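Local coordinates for epoxide hydrolase (Aspergillus niger, PDB 3G02), which hydrolyses epoxides to vicinal diols, and is here an enantioselective variant generated by directed evolution, at the interface of chains A and B. Residues are numbered along the deposited sequence; one frame, centred on the assembly and turned at random. Chains: chain A/B, Epoxide hydrolase.

Contact 1: the interface of chains A and B. Residues chain A 54, 247-249, 251, 281; chain B 254-255, 258-259.
Helix 251-258 of this alpha/beta-hydrolase-fold epoxide hydrolase meets its two-fold mate here: A:Ala251, at the helix start, and A:Asp248, at the end of helix 233-248, face B:Met254, B:Glu255, B:Thr258 and B:Arg259. A salt bridge across the patch joins B:Arg259 to A:Asp248, with NH1 of the guanidinium 2.9 Å from the carboxylate oxygen OD2. This hydrogen bond is nearly straight, 168° at the hydrogen, and lies in the guanidinium plane, yet it reaches OD2 from above the carboxylate, 52° out of its plane. NH1 also donates to the backbone O of B:Thr258, 3.0 Å away, an acceptor that the bend at chi2 (-69°) lets the arginine reach by folding back over its own chain. These two bonds fix the guanidinium's rotation and place its edge against the carboxylate; a long chain ending in a flat cation, whose NH1 has two hydrogens to give, suits this double task.

B:Thr258 slides past A:Asp248 in the opposite direction, its methyl CG2 resting 3.9 Å from A:Asp248 CA. Its hydroxyl OG1 donates a hydrogen bond to the helical carbonyl O of B:Met254 at 2.7 Å and also meets water 2. That water lies 2.7 Å from A:Asp248 O and pairs with A:Ala251 N, so it bridges the chains at the start of the helix. Threonine serves both needs, methyl for packing and hydroxyl for bonding. A:Ala251 has a side chain small enough for the helices to come close: CB sits 3.6 Å from B:Glu255 CA, and also touches B:Met254 CB. Water 1, 3.0 Å from A:Lys281 NZ, links this ammonium to the carboxylate oxygen OE1 of B:Glu255, which may offset the repulsion between the lysine and nearby B:Arg259. Water 3 joins A:Asp248 OD1, at 2.7 Å, to the backbone oxygens of A:Arg54 and B:Thr258.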
# COMPACT_ATOMS: atom_id res chain seq x y z
N ARG A 54 -11.53 -3.27 -10.91
CA ARG A 54 -11.75 -3.74 -9.54
C ARG A 54 -10.45 -4.02 -8.78
O ARG A 54 -10.45 -4.07 -7.55
CB ARG A 54 -12.68 -4.95 -9.51
CG ARG A 54 -12.08 -6.24 -10.03
CD ARG A 54 -13.16 -7.30 -10.14
NE ARG A 54 -12.65 -8.56 -10.66
CZ ARG A 54 -12.47 -8.83 -11.95
NH1 ARG A 54 -12.75 -7.91 -12.87
NH2 ARG A 54 -12.00 -10.02 -12.32
N THR A 247 -13.11 -2.40 3.78
CA THR A 247 -12.53 -3.75 3.67
C THR A 247 -11.84 -4.07 2.35
O THR A 247 -10.88 -4.85 2.32
CB THR A 247 -13.58 -4.84 3.88
OG1 THR A 247 -14.62 -4.69 2.91
CG2 THR A 247 -14.15 -4.79 5.30
N ASP A 248 -12.36 -3.51 1.26
CA ASP A 248 -11.73 -3.67 -0.05
C ASP A 248 -11.06 -2.38 -0.51
O ASP A 248 -10.17 -2.41 -1.35
CB ASP A 248 -12.77 -4.11 -1.10
CG ASP A 248 -12.15 -4.31 -2.48
OD1 ASP A 248 -11.38 -5.28 -2.65
OD2 ASP A 248 -12.43 -3.50 -3.38
N GLY A 249 -11.48 -1.25 0.05
CA GLY A 249 -11.03 0.05 -0.44
C GLY A 249 -10.05 0.79 0.45
O GLY A 249 -9.71 1.93 0.16
N ALA A 251 -6.90 -0.33 1.89
CA ALA A 251 -5.51 -0.75 2.03
C ALA A 251 -4.54 0.43 1.93
O ALA A 251 -3.56 0.47 2.67
CB ALA A 251 -5.16 -1.80 1.00
N LYS A 281 -7.65 6.81 -6.92
CA LYS A 281 -8.67 7.42 -6.06
C LYS A 281 -9.48 8.48 -6.78
O LYS A 281 -10.69 8.58 -6.59
CB LYS A 281 -8.04 7.95 -4.76
CG LYS A 281 -7.21 6.91 -3.99
CD LYS A 281 -7.88 5.53 -3.92
CE LYS A 281 -7.11 4.57 -3.02
NZ LYS A 281 -7.70 3.19 -3.01
N MET B 254 -2.56 -6.32 2.34
CA MET B 254 -3.90 -5.83 2.02
C MET B 254 -3.92 -5.09 0.69
O MET B 254 -4.89 -5.18 -0.07
CB MET B 254 -4.45 -4.94 3.14
CG MET B 254 -4.73 -5.68 4.45
SD MET B 254 -5.73 -7.18 4.29
CE MET B 254 -7.25 -6.57 3.54
N GLU B 255 -2.85 -4.36 0.39
CA GLU B 255 -2.74 -3.66 -0.89
C GLU B 255 -2.56 -4.66 -2.03
O GLU B 255 -3.21 -4.53 -3.08
CB GLU B 255 -1.62 -2.62 -0.84
CG GLU B 255 -1.42 -1.82 -2.14
CD GLU B 255 -2.56 -0.87 -2.50
OE1 GLU B 255 -3.47 -0.65 -1.66
OE2 GLU B 255 -2.56 -0.33 -3.63
N THR B 258 -6.16 -6.33 -2.47
CA THR B 258 -7.28 -5.50 -2.92
C THR B 258 -7.02 -4.70 -4.19
O THR B 258 -7.93 -4.47 -4.99
CB THR B 258 -7.72 -4.52 -1.82
OG1 THR B 258 -6.63 -3.65 -1.49
CG2 THR B 258 -8.18 -5.28 -0.57
N ARG B 259 -5.78 -4.27 -4.38
CA ARG B 259 -5.43 -3.44 -5.53
C ARG B 259 -4.13 -3.89 -6.21
O ARG B 259 -3.21 -3.09 -6.39
CB ARG B 259 -5.34 -1.97 -5.13
CG ARG B 259 -6.66 -1.38 -4.63
CD ARG B 259 -7.69 -1.25 -5.74
NE ARG B 259 -8.87 -0.51 -5.29
CZ ARG B 259 -9.90 -1.06 -4.65
NH1 ARG B 259 -9.95 -2.36 -4.43
NH2 ARG B 259 -10.91 -0.29 -4.26
O HOH W 1 -6.28 0.97 -1.60
O HOH W 2 -7.78 -1.24 -0.95
O HOH W 3 -10.49 -6.03 -5.09

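Contact 2: the interface of chains A and B. Residues chain A 41-43, 48, 57, 59, 62; chain B 264-265, 268, 309.
With CG anti to its carbonyl carbon (chi1 -78°) and the ring turned by chi2 of -68°, B:His265 points from helix 260-268 into chain A, where its imidazole slips between A:Ala42 and A:Leu62. The methyl CB of A:Ala42 lies over one face, 3.8 Å from the ring centroid of B:His265, a CH-pi contact that so small a side chain permits without pushing the backbone away. From the opposite face comes A:Leu62, whose branch CD2 is 3.6 Å from CG of B:His265; the two side chains run past each other in opposite directions. A:Ile57 lies on the same side, above the rim of the ring, its terminal CD1 being 3.8 Å from CD2 of B:His265. Branched aliphatic groups suit this role, since they fill the space against a flat ring.

Both ring nitrogens find polar partners. The backbone N of A:Ala42 donates to ND1 of B:His265 at 3.2 Å, from a position tilted 32° out of the ring plane, on the face that its methyl covers. Because ND1 accepts, the hydrogen of a neutral ring would probably sit on NE2. At that edge, in plane, A:Ser59 OG makes a weak hydrogen bond to B:His265 NE2 at 3.4 Å. A:Ser48 helps hold this hydroxyl, its own OG lying 2.7 Å from OG of A:Ser59. An imidazole thus offers flat faces for packing and two polar corners in one compact group.

About one turn further along the helix, B:Ser268 OG donates to the helical carbonyl O of B:Gly264 at 2.8 Å, which satisfies the hydroxyl within its helix while its side chain rests against A:Ala42. Farther out, two rigid rings cross at about a right angle, A:Pro43 CD meeting B:Pro309 CG at 3.7 Å. This socket-like contact buries the histidine in the facing chain and probably helps hold the two copies together as a dimer.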
# COMPACT_ATOMS: atom_id res chain seq x y z
N ILE A 41 6.06 1.02 -17.01
CA ILE A 41 4.78 0.51 -16.53
C ILE A 41 4.91 -1.00 -16.41
O ILE A 41 5.76 -1.61 -17.06
CB ILE A 41 3.58 0.90 -17.41
CG1 ILE A 41 3.76 0.37 -18.84
CG2 ILE A 41 3.36 2.42 -17.40
CD1 ILE A 41 2.46 -0.02 -19.51
N ALA A 42 4.06 -1.58 -15.57
CA ALA A 42 4.05 -3.01 -15.37
C ALA A 42 3.78 -3.75 -16.67
O ALA A 42 3.14 -3.20 -17.58
CB ALA A 42 3.00 -3.38 -14.33
N PRO A 43 4.26 -5.00 -16.78
CA PRO A 43 3.79 -5.81 -17.89
C PRO A 43 2.29 -6.05 -17.70
O PRO A 43 1.81 -6.03 -16.57
CB PRO A 43 4.56 -7.12 -17.72
CG PRO A 43 4.89 -7.17 -16.25
CD PRO A 43 5.18 -5.75 -15.90
N SER A 48 -4.63 -6.05 -14.45
CA SER A 48 -4.53 -4.75 -15.12
C SER A 48 -5.33 -4.69 -16.41
O SER A 48 -5.47 -3.62 -17.01
CB SER A 48 -3.07 -4.36 -15.37
OG SER A 48 -2.53 -5.06 -16.49
N ILE A 57 -5.97 0.61 -11.05
CA ILE A 57 -5.83 1.24 -12.37
C ILE A 57 -5.47 0.23 -13.45
O ILE A 57 -4.69 -0.70 -13.23
CB ILE A 57 -4.79 2.38 -12.37
CG1 ILE A 57 -3.43 1.87 -11.89
CG2 ILE A 57 -5.27 3.54 -11.49
CD1 ILE A 57 -2.28 2.36 -12.71
N SER A 59 -3.96 -1.07 -17.21
CA SER A 59 -2.83 -0.80 -18.09
C SER A 59 -3.17 0.26 -19.13
O SER A 59 -2.37 1.16 -19.38
CB SER A 59 -2.37 -2.09 -18.78
OG SER A 59 -1.66 -2.91 -17.87
N LEU A 62 -3.27 3.84 -17.49
CA LEU A 62 -1.95 4.34 -17.13
C LEU A 62 -1.10 4.70 -18.35
O LEU A 62 -0.44 5.73 -18.36
CB LEU A 62 -1.21 3.39 -16.19
CG LEU A 62 0.01 4.01 -15.49
CD1 LEU A 62 -0.37 5.18 -14.59
CD2 LEU A 62 0.78 2.96 -14.70
N GLY B 264 1.12 -3.09 -8.52
CA GLY B 264 1.95 -3.66 -9.57
C GLY B 264 2.57 -2.59 -10.45
O GLY B 264 3.77 -2.62 -10.74
N HIS B 265 1.76 -1.63 -10.87
CA HIS B 265 2.25 -0.51 -11.67
C HIS B 265 3.18 0.42 -10.88
O HIS B 265 4.21 0.86 -11.40
CB HIS B 265 1.09 0.27 -12.29
CG HIS B 265 0.49 -0.40 -13.49
ND1 HIS B 265 1.17 -0.53 -14.68
CD2 HIS B 265 -0.71 -0.98 -13.68
CE1 HIS B 265 0.41 -1.15 -15.56
NE2 HIS B 265 -0.74 -1.44 -14.98
N SER B 268 6.57 -1.22 -10.54
CA SER B 268 7.23 -1.42 -11.83
C SER B 268 7.80 -0.11 -12.36
O SER B 268 8.65 -0.12 -13.25
CB SER B 268 6.25 -1.99 -12.85
OG SER B 268 5.81 -3.28 -12.47
N PRO B 309 4.46 -7.52 -10.19
CA PRO B 309 3.05 -7.41 -10.59
C PRO B 309 2.38 -8.74 -10.92
O PRO B 309 1.14 -8.83 -10.86
CB PRO B 309 3.11 -6.53 -11.84
CG PRO B 309 4.51 -6.60 -12.31
CD PRO B 309 5.36 -6.82 -11.13

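The C-alpha centres of contact 1 and contact 2 lie about 15 Å apart on one two-fold interface, and each has a twin with the chains exchanged. They share no residue, but chain B supplies helix 251-258 to contact 1 and the next helix, 260-268, to contact 2. Contact 1 is water-rich and ionic, whereas contact 2 rests mainly on an enclosed ring. Contact 1 is nearer the predicted catalytic groups, its centre about 13 Å from A:Tyr315 against about 22 Å for contact 2. If the dimer persists in solution, the pairing could steady the helices around the active site.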